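Local coordinates for hypothetical protein (Pseudomonas aeruginosa, PDB 4HSP) that is of unknown function but belongs to the DUF3299 family and forms a curled beta-sheet consistent with the OB fold, at residues G61-L66 and F77-Y82; I97-T102 and G134-A139. One frame throughout, in Å; residues are numbered along the deposited sequence.

Interaction 1. Residues G61-L66 and F77-Y82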
ATOM      1  N   GLY A  61      -1.805  -9.606 -14.824  1.00 47.94           N
ATOM      2  CA  GLY A  61      -2.753  -8.583 -14.401  1.00 46.59           C
ATOM      3  C   GLY A  61      -2.736  -8.233 -12.929  1.00 51.28           C
ATOM      4  O   GLY A  61      -1.880  -8.696 -12.183  1.00 50.62           O
ATOM      5  N   TYR A  62      -3.674  -7.365 -12.526  1.00 46.44           N
ATOM      6  CA  TYR A  62      -3.824  -6.908 -11.155  1.00 46.17           C
ATOM      7  C   TYR A  62      -5.061  -7.537 -10.543  1.00 49.88           C
ATOM      8  O   TYR A  62      -6.017  -7.850 -11.250  1.00 48.70           O
ATOM      9  CB  TYR A  62      -3.886  -5.355 -11.128  1.00 45.82           C
ATOM     10  CG  TYR A  62      -2.512  -4.747 -11.302  1.00 44.78           C
ATOM     11  CD1 TYR A  62      -1.672  -4.556 -10.208  1.00 47.22           C
ATOM     12  CD2 TYR A  62      -2.003  -4.468 -12.575  1.00 43.89           C
ATOM     13  CE1 TYR A  62      -0.397  -4.016 -10.363  1.00 47.72           C
ATOM     14  CE2 TYR A  62      -0.735  -3.907 -12.739  1.00 44.02           C
ATOM     15  CZ  TYR A  62       0.066  -3.688 -11.626  1.00 50.61           C
ATOM     16  OH  TYR A  62       1.337  -3.190 -11.745  1.00 52.62           O
ATOM     17  N   ILE A  63      -5.021  -7.782  -9.231  1.00 50.38           N
ATOM     18  CA  ILE A  63      -6.104  -8.464  -8.520  1.00 50.86           C
ATOM     19  C   ILE A  63      -7.014  -7.487  -7.739  1.00 55.87           C
ATOM     20  O   ILE A  63      -6.515  -6.680  -6.953  1.00 54.56           O
ATOM     21  CB  ILE A  63      -5.491  -9.518  -7.594  1.00 54.58           C
ATOM     22  CG1 ILE A  63      -4.810 -10.639  -8.431  1.00 53.84           C
ATOM     23  CG2 ILE A  63      -6.531 -10.057  -6.585  1.00 54.78           C
ATOM     24  CD1 ILE A  63      -4.067 -11.745  -7.556  1.00 57.96           C
ATOM     25  N   VAL A  64      -8.345  -7.546  -8.050  1.00 52.71           N
ATOM     26  CA  VAL A  64      -9.447  -6.847  -7.404  1.00 52.76           C
ATOM     27  C   VAL A  64     -10.143  -7.911  -6.548  1.00 58.59           C
ATOM     28  O   VAL A  64     -10.910  -8.709  -7.089  1.00 58.21           O
ATOM     29  CB  VAL A  64     -10.411  -6.125  -8.383  1.00 55.86           C
ATOM     30  CG1 VAL A  64     -11.490  -5.367  -7.614  1.00 55.87           C
ATOM     31  CG2 VAL A  64      -9.656  -5.171  -9.301  1.00 54.78           C
ATOM     32  N   PRO A  65      -9.853  -7.978  -5.225  1.00 57.68           N
ATOM     33  CA  PRO A  65     -10.429  -9.049  -4.395  1.00 59.12           C
ATOM     34  C   PRO A  65     -11.940  -8.977  -4.252  1.00 63.02           C
ATOM     35  O   PRO A  65     -12.509  -7.878  -4.166  1.00 61.31           O
ATOM     36  CB  PRO A  65      -9.740  -8.864  -3.043  1.00 61.90           C
ATOM     37  CG  PRO A  65      -9.238  -7.502  -3.036  1.00 64.52           C
ATOM     38  CD  PRO A  65      -8.946  -7.119  -4.432  1.00 58.85           C
ATOM     39  N   LEU A  66     -12.584 -10.167  -4.219  1.00 59.00           N
ATOM     40  CA  LEU A  66     -14.037 -10.274  -4.110  1.00 58.29           C
ATOM     41  C   LEU A  66     -14.477 -11.111  -2.926  1.00 64.84           C
ATOM     42  O   LEU A  66     -15.589 -10.925  -2.443  1.00 65.50           O
ATOM     43  CB  LEU A  66     -14.627 -10.887  -5.394  1.00 56.46           C
ATOM     44  CG  LEU A  66     -14.507 -10.102  -6.682  1.00 57.46           C
ATOM     45  CD1 LEU A  66     -15.084 -10.889  -7.818  1.00 56.77           C
ATOM     46  CD2 LEU A  66     -15.192  -8.765  -6.594  1.00 57.18           C
ATOM     47  N   PHE A  77     -11.614 -13.298  -7.164  1.00 55.17           N
ATOM     48  CA  PHE A  77     -11.237 -11.955  -7.552  1.00 51.66           C
ATOM     49  C   PHE A  77     -11.423 -11.686  -9.024  1.00 55.93           C
ATOM     50  O   PHE A  77     -11.562 -12.616  -9.814  1.00 55.96           O
ATOM     51  CB  PHE A  77      -9.766 -11.702  -7.174  1.00 51.85           C
ATOM     52  CG  PHE A  77      -8.745 -12.597  -7.824  1.00 51.35           C
ATOM     53  CD1 PHE A  77      -8.168 -12.250  -9.044  1.00 50.46           C
ATOM     54  CD2 PHE A  77      -8.305 -13.754  -7.181  1.00 54.24           C
ATOM     55  CE1 PHE A  77      -7.179 -13.044  -9.621  1.00 50.77           C
ATOM     56  CE2 PHE A  77      -7.316 -14.551  -7.754  1.00 57.58           C
ATOM     57  CZ  PHE A  77      -6.742 -14.181  -8.965  1.00 53.30           C
ATOM     58  N   LEU A  78     -11.366 -10.390  -9.400  1.00 52.50           N
ATOM     59  CA  LEU A  78     -11.333  -9.971 -10.801  1.00 48.83           C
ATOM     60  C   LEU A  78      -9.877  -9.735 -11.189  1.00 50.04           C
ATOM     61  O   LEU A  78      -9.145  -9.078 -10.444  1.00 48.67           O
ATOM     62  CB  LEU A  78     -12.161  -8.701 -11.065  1.00 47.14           C
ATOM     63  CG  LEU A  78     -13.646  -8.669 -10.651  1.00 52.00           C
ATOM     64  CD1 LEU A  78     -14.239  -7.268 -10.883  1.00 50.19           C
ATOM     65  CD2 LEU A  78     -14.495  -9.758 -11.382  1.00 51.74           C
ATOM     66  N   LEU A  79      -9.450 -10.313 -12.324  1.00 46.50           N
ATOM     67  CA  LEU A  79      -8.157 -10.078 -12.953  1.00 44.91           C
ATOM     68  C   LEU A  79      -8.407  -9.019 -13.998  1.00 48.99           C
ATOM     69  O   LEU A  79      -9.310  -9.151 -14.832  1.00 47.88           O
ATOM     70  CB  LEU A  79      -7.544 -11.359 -13.562  1.00 45.12           C
ATOM     71  CG  LEU A  79      -6.104 -11.237 -14.061  1.00 46.37           C
ATOM     72  CD1 LEU A  79      -5.120 -10.973 -12.860  1.00 45.94           C
ATOM     73  CD2 LEU A  79      -5.710 -12.471 -14.830  1.00 42.48           C
ATOM     74  N   VAL A  80      -7.683  -7.914 -13.871  1.00 45.58           N
ATOM     75  CA  VAL A  80      -7.815  -6.722 -14.708  1.00 42.79           C
ATOM     76  C   VAL A  80      -6.415  -6.344 -15.260  1.00 46.63           C
ATOM     77  O   VAL A  80      -5.392  -6.715 -14.658  1.00 46.09           O
ATOM     78  CB  VAL A  80      -8.460  -5.569 -13.874  1.00 44.40           C
ATOM     79  CG1 VAL A  80      -9.933  -5.869 -13.553  1.00 43.32           C
ATOM     80  CG2 VAL A  80      -7.672  -5.332 -12.592  1.00 44.45           C
ATOM     81  N   PRO A  81      -6.351  -5.579 -16.369  1.00 43.30           N
ATOM     82  CA  PRO A  81      -5.037  -5.256 -16.955  1.00 43.68           C
ATOM     83  C   PRO A  81      -4.319  -4.069 -16.291  1.00 51.08           C
ATOM     84  O   PRO A  81      -3.199  -3.737 -16.679  1.00 52.00           O
ATOM     85  CB  PRO A  81      -5.369  -4.930 -18.431  1.00 43.54           C
ATOM     86  CG  PRO A  81      -6.859  -5.008 -18.561  1.00 46.95           C
ATOM     87  CD  PRO A  81      -7.451  -5.046 -17.206  1.00 43.49           C
ATOM     88  N   TYR A  82      -4.968  -3.389 -15.356  1.00 48.45           N
ATOM     89  CA  TYR A  82      -4.336  -2.247 -14.728  1.00 49.46           C
ATOM     90  C   TYR A  82      -4.772  -2.125 -13.293  1.00 54.21           C
ATOM     91  O   TYR A  82      -5.889  -2.519 -12.924  1.00 51.94           O
ATOM     92  CB  TYR A  82      -4.562  -0.923 -15.502  1.00 50.94           C
ATOM     93  CG  TYR A  82      -5.982  -0.649 -15.937  1.00 53.82           C
ATOM     94  CD1 TYR A  82      -6.440  -1.055 -17.180  1.00 55.02           C
ATOM     95  CD2 TYR A  82      -6.846   0.092 -15.137  1.00 57.17           C
ATOM     96  CE1 TYR A  82      -7.738  -0.795 -17.596  1.00 55.79           C
ATOM     97  CE2 TYR A  82      -8.153   0.366 -15.547  1.00 59.05           C
ATOM     98  CZ  TYR A  82      -8.591  -0.076 -16.784  1.00 63.83           C
ATOM     99  OH  TYR A  82      -9.871   0.176 -17.224  1.00 67.53           O
TER
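Tyr62 O is the best-held polar atom, with one hydrogen bond, from Val80 N (N to O 3.1 Å), and a weaker CA-H...O contact from Leu79 CA at 3.5 Å. The bond is returned by Tyr62 N to Val80 O (2.8 Å, N-H...O 167°), so Tyr62 and Val80 form an antiparallel hydrogen-bonded pair. Val64 and Leu78 repeat the pattern with two bonds of their own, and all four donors lie in the plane of the carbonyl they approach. The non-hydrogen-bonded pairs are Ile63 with Leu79 and Pro65 with Phe77.

Ile63 and Phe77 meet diagonally on one face. Phe77 CG occupies the crowded position between N and C (chi1 61°), which brings the ring over towards Ile63. Ile63 CG2, anti to its own N, makes a CH-pi contact over the ring, 4.0 Å from the centroid and 29° off the normal, while Ile63 CG1 reaches Phe77 CE1 at 3.6 Å. On the face carrying Tyr62, Val64, Leu78 and Val80, Val64 CG2 and Val80 CG2 touch at 3.8 Å as the two valines cross nearly at right angles. Farther along, Leu66 CD1 meets Leu78 CD2 as the two leucines cross obliquely, again at 3.8 Å. Tyr62 CD2 approaches Tyr82 C obliquely (3.7 Å).

The pair belongs to the hairpin of strands 55-68 and 73-80. Strand 98-102 bonds to the far edge of 73-80, and Phe115 and Val117 of strand 115-118 pack against the Ile63, Phe77 and Leu79 side.

Interaction 2. Residues I97-T102 and G134-A139; sequences IVYVKT and GYRMQA. With EDO (1,2-ethanediol), chain J.
A parallel strand pair in a mainly antiparallel, curled sheet is formed here, by strands 98-102 and 135-139, whose axes run 4.4 Å apart at 21°. The backbone of 98-102 donates from Tyr99 N to Tyr135 O (3.0 Å) and from Lys101 N to Met137 O. In return Met137 N binds Tyr99 O (2.9 Å) and Ala139 N binds Lys101 O. The donors meet their acceptors differently: Tyr99 N lies 30° out of the plane of the Tyr135 carbonyl, whereas Lys101 N comes nearly along the C=O axis of Met137.

On one face Val98 CG1, anti to its N, presses on CB of Met137, a selenomethionine (3.6 Å), and Val100 CG1 meets Ala139 CB at 3.7 Å. Val117 of strand 115-118 packs on Val100, Met137 and Ala139, so this face is turned inward.

The other face carries Tyr99, Lys101, Arg136 and Gln138, largely polar at their ends. Lys101 and Arg136 lie side by side and point the same way, with Lys101 NZ 4.1 Å from Arg136 NH2; these like charges would be expected to repel, and Glu124 gives Arg136 NH1 a long, weak ion pair. A 1,2-ethanediol, probably from the crystallisation liquor, lies against both: Arg136 NE donates to its O1 (3.1 Å, N-H...O 155°), and its C1 rests on Lys101 CD (3.7 Å). Gln138, bent at chi2, brings OE1 to Lys101 CB. Tyr99 OH bonds to Glu76.

A parallel pairing of the third and last main strands, closing an antiparallel barrel, is characteristic of the OB fold, consistent with this family's clan.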
ATOM      1  N   ILE A  97     -11.734  -8.288 -18.408  1.00 44.82           N
ATOM      2  CA  ILE A  97     -11.897  -8.769 -17.030  1.00 45.23           C
ATOM      3  C   ILE A  97     -12.074 -10.288 -17.057  1.00 49.00           C
ATOM      4  O   ILE A  97     -12.826 -10.805 -17.876  1.00 47.96           O
ATOM      5  CB  ILE A  97     -13.085  -8.111 -16.241  1.00 48.32           C
ATOM      6  CG1 ILE A  97     -13.178  -6.573 -16.442  1.00 46.65           C
ATOM      7  CG2 ILE A  97     -13.032  -8.505 -14.741  1.00 49.87           C
ATOM      8  CD1 ILE A  97     -14.263  -5.840 -15.603  1.00 40.58           C
ATOM      9  N   VAL A  98     -11.396 -10.984 -16.142  1.00 46.04           N
ATOM     10  CA  VAL A  98     -11.535 -12.411 -15.882  1.00 46.47           C
ATOM     11  C   VAL A  98     -11.976 -12.591 -14.410  1.00 51.17           C
ATOM     12  O   VAL A  98     -11.308 -12.089 -13.508  1.00 48.71           O
ATOM     13  CB  VAL A  98     -10.232 -13.212 -16.183  1.00 49.94           C
ATOM     14  CG1 VAL A  98     -10.461 -14.710 -16.036  1.00 50.14           C
ATOM     15  CG2 VAL A  98      -9.675 -12.875 -17.568  1.00 48.94           C
ATOM     16  N   TYR A  99     -13.090 -13.296 -14.179  1.00 51.94           N
ATOM     17  CA  TYR A  99     -13.532 -13.678 -12.837  1.00 54.99           C
ATOM     18  C   TYR A  99     -12.752 -14.956 -12.486  1.00 59.22           C
ATOM     19  O   TYR A  99     -12.907 -15.982 -13.154  1.00 58.96           O
ATOM     20  CB  TYR A  99     -15.053 -13.899 -12.808  1.00 59.55           C
ATOM     21  CG  TYR A  99     -15.662 -14.106 -11.438  1.00 66.20           C
ATOM     22  CD1 TYR A  99     -15.610 -15.349 -10.807  1.00 70.35           C
ATOM     23  CD2 TYR A  99     -16.406 -13.095 -10.825  1.00 69.18           C
ATOM     24  CE1 TYR A  99     -16.202 -15.556  -9.557  1.00 75.03           C
ATOM     25  CE2 TYR A  99     -17.024 -13.296  -9.588  1.00 72.82           C
ATOM     26  CZ  TYR A  99     -16.913 -14.526  -8.952  1.00 87.22           C
ATOM     27  OH  TYR A  99     -17.526 -14.715  -7.731  1.00 94.29           O
ATOM     28  N   VAL A 100     -11.854 -14.866 -11.495  1.00 55.95           N
ATOM     29  CA  VAL A 100     -10.981 -15.972 -11.086  1.00 55.91           C
ATOM     30  C   VAL A 100     -11.417 -16.525  -9.718  1.00 61.86           C
ATOM     31  O   VAL A 100     -11.759 -15.751  -8.834  1.00 60.11           O
ATOM     32  CB  VAL A 100      -9.489 -15.529 -11.055  1.00 56.80           C
ATOM     33  CG1 VAL A 100      -8.546 -16.705 -10.839  1.00 57.19           C
ATOM     34  CG2 VAL A 100      -9.109 -14.760 -12.300  1.00 54.34           C
ATOM     35  N   LYS A 101     -11.412 -17.879  -9.588  1.00 61.71           N
ATOM     36  CA  LYS A 101     -11.624 -18.702  -8.381  1.00 63.22           C
ATOM     37  C   LYS A 101     -10.335 -19.512  -8.169  1.00 69.67           C
ATOM     38  O   LYS A 101      -9.850 -20.126  -9.124  1.00 69.07           O
ATOM     39  CB  LYS A 101     -12.858 -19.640  -8.497  1.00 65.12           C
ATOM     40  CG  LYS A 101     -14.204 -18.925  -8.439  1.00 66.08           C
ATOM     41  CD  LYS A 101     -15.371 -19.896  -8.275  1.00 81.23           C
ATOM     42  CE  LYS A 101     -16.715 -19.221  -8.495  1.00101.99           C
ATOM     43  NZ  LYS A 101     -17.872 -20.126  -8.222  1.00113.35           N
ATOM     44  N   THR A 102      -9.740 -19.448  -6.969  1.00 68.65           N
ATOM     45  CA  THR A 102      -8.507 -20.193  -6.668  1.00 70.56           C
ATOM     46  C   THR A 102      -8.611 -20.934  -5.298  1.00 78.56           C
ATOM     47  O   THR A 102      -9.095 -20.370  -4.310  1.00 79.23           O
ATOM     48  CB  THR A 102      -7.248 -19.284  -6.753  1.00 75.56           C
ATOM     49  OG1 THR A 102      -6.073 -20.074  -6.545  1.00 86.01           O
ATOM     50  CG2 THR A 102      -7.257 -18.124  -5.767  1.00 68.09           C
ATOM     51  N   GLY A 134     -16.753 -11.310 -19.059  1.00 48.16           N
ATOM     52  CA  GLY A 134     -17.125 -12.213 -20.143  1.00 47.35           C
ATOM     53  C   GLY A 134     -16.330 -13.500 -20.107  1.00 51.33           C
ATOM     54  O   GLY A 134     -16.633 -14.435 -20.851  1.00 52.22           O
ATOM     55  N   TYR A 135     -15.343 -13.562 -19.188  1.00 47.96           N
ATOM     56  CA  TYR A 135     -14.420 -14.674 -18.994  1.00 49.23           C
ATOM     57  C   TYR A 135     -14.323 -15.107 -17.549  1.00 54.27           C
ATOM     58  O   TYR A 135     -14.464 -14.291 -16.638  1.00 54.16           O
ATOM     59  CB  TYR A 135     -13.008 -14.297 -19.490  1.00 49.51           C
ATOM     60  CG  TYR A 135     -12.978 -13.847 -20.934  1.00 50.31           C
ATOM     61  CD1 TYR A 135     -13.170 -14.754 -21.974  1.00 52.72           C
ATOM     62  CD2 TYR A 135     -12.821 -12.498 -21.262  1.00 49.45           C
ATOM     63  CE1 TYR A 135     -13.154 -14.343 -23.309  1.00 51.16           C
ATOM     64  CE2 TYR A 135     -12.810 -12.078 -22.596  1.00 49.95           C
ATOM     65  CZ  TYR A 135     -12.969 -13.007 -23.615  1.00 52.27           C
ATOM     66  OH  TYR A 135     -12.950 -12.616 -24.929  1.00 51.68           O
ATOM     67  N   ARG A 136     -14.049 -16.407 -17.351  1.00 51.90           N
ATOM     68  CA  ARG A 136     -13.848 -17.032 -16.048  1.00 53.01           C
ATOM     69  C   ARG A 136     -12.582 -17.900 -16.078  1.00 60.73           C
ATOM     70  O   ARG A 136     -12.169 -18.397 -17.133  1.00 59.18           O
ATOM     71  CB  ARG A 136     -15.067 -17.878 -15.618  1.00 53.45           C
ATOM     72  CG  ARG A 136     -16.347 -17.118 -15.354  1.00 59.63           C
ATOM     73  CD  ARG A 136     -17.459 -18.083 -15.070  1.00 70.43           C
ATOM     74  NE  ARG A 136     -17.676 -18.247 -13.633  1.00 90.02           N
ATOM     75  CZ  ARG A 136     -18.821 -17.980 -13.011  1.00110.33           C
ATOM     76  NH1 ARG A 136     -19.876 -17.554 -13.700  1.00 92.70           N
ATOM     77  NH2 ARG A 136     -18.923 -18.148 -11.700  1.00107.13           N
HETATM   78  N   MSE A 137     -11.988 -18.099 -14.909  1.00 61.54           N
HETATM   79  CA  MSE A 137     -10.793 -18.915 -14.747  1.00 63.85           C
HETATM   80  C   MSE A 137     -10.782 -19.592 -13.374  1.00 68.79           C
HETATM   81  O   MSE A 137     -11.075 -18.977 -12.346  1.00 69.24           O
HETATM   82  CB  MSE A 137      -9.547 -18.048 -14.937  1.00 65.81           C
HETATM   83  CG  MSE A 137      -8.227 -18.784 -14.962  1.00 76.78           C
HETATM   84 SE   MSE A 137      -6.947 -17.700 -15.993  0.75 87.27          SE
HETATM   85  CE  MSE A 137      -6.598 -18.958 -17.271  1.00 85.28           C
ATOM     86  N   GLN A 138     -10.476 -20.878 -13.387  1.00 65.57           N
ATOM     87  CA  GLN A 138     -10.260 -21.692 -12.213  1.00 66.44           C
ATOM     88  C   GLN A 138      -8.757 -21.821 -12.169  1.00 69.25           C
ATOM     89  O   GLN A 138      -8.174 -22.568 -12.956  1.00 70.64           O
ATOM     90  CB  GLN A 138     -11.010 -23.031 -12.325  1.00 69.69           C
ATOM     91  CG  GLN A 138     -10.936 -23.896 -11.070  1.00 76.81           C
ATOM     92  CD  GLN A 138     -11.567 -23.256  -9.852  1.00 82.72           C
ATOM     93  OE1 GLN A 138     -12.708 -22.782  -9.890  1.00 72.58           O
ATOM     94  NE2 GLN A 138     -10.836 -23.248  -8.737  1.00 70.71           N
ATOM     95  N   ALA A 139      -8.119 -20.971 -11.377  1.00 63.06           N
ATOM     96  CA  ALA A 139      -6.672 -20.907 -11.314  1.00 62.58           C
ATOM     97  C   ALA A 139      -6.020 -22.124 -10.623  1.00 72.34           C
ATOM     98  O   ALA A 139      -6.476 -22.579  -9.567  1.00 75.83           O
ATOM     99  CB  ALA A 139      -6.235 -19.628 -10.626  1.00 61.53           C
TER
HETATM  100  C1  EDO J 209     -15.263 -19.892 -11.933  1.00 92.35           C
HETATM  101  O1  EDO J 209     -14.895 -18.539 -12.244  1.00 91.98           O
HETATM  102  C2  EDO J 209     -14.299 -20.940 -12.572  1.00 91.57           C
HETATM  103  O2  EDO J 209     -14.763 -21.312 -13.870  1.00 90.54           O

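Overall arrangement
Interactions 1 and 2 follow one another along the chain and are neighbours in one sheet, their centres 10 Å apart. Strand 73-80 joins directly to 98-102: Phe77 O to Val100 N and Leu79 N to Val98 O are both 2.8 Å, probable hydrogen bonds. The strand order thus runs 55-68, 73-80, 98-102, 132-144, and returns through strands 115-118 and 120-122 to 55-68, an order consistent with an OB barrel. Side chains also bridge the contacts, with Leu66 CD1 3.6 Å from Tyr99 CE2. Phe77, Leu79 and Val100 share Val117 as a partner on the inner side, while the ethanediol sits on the face of Lys101 and Arg136 in interaction 2.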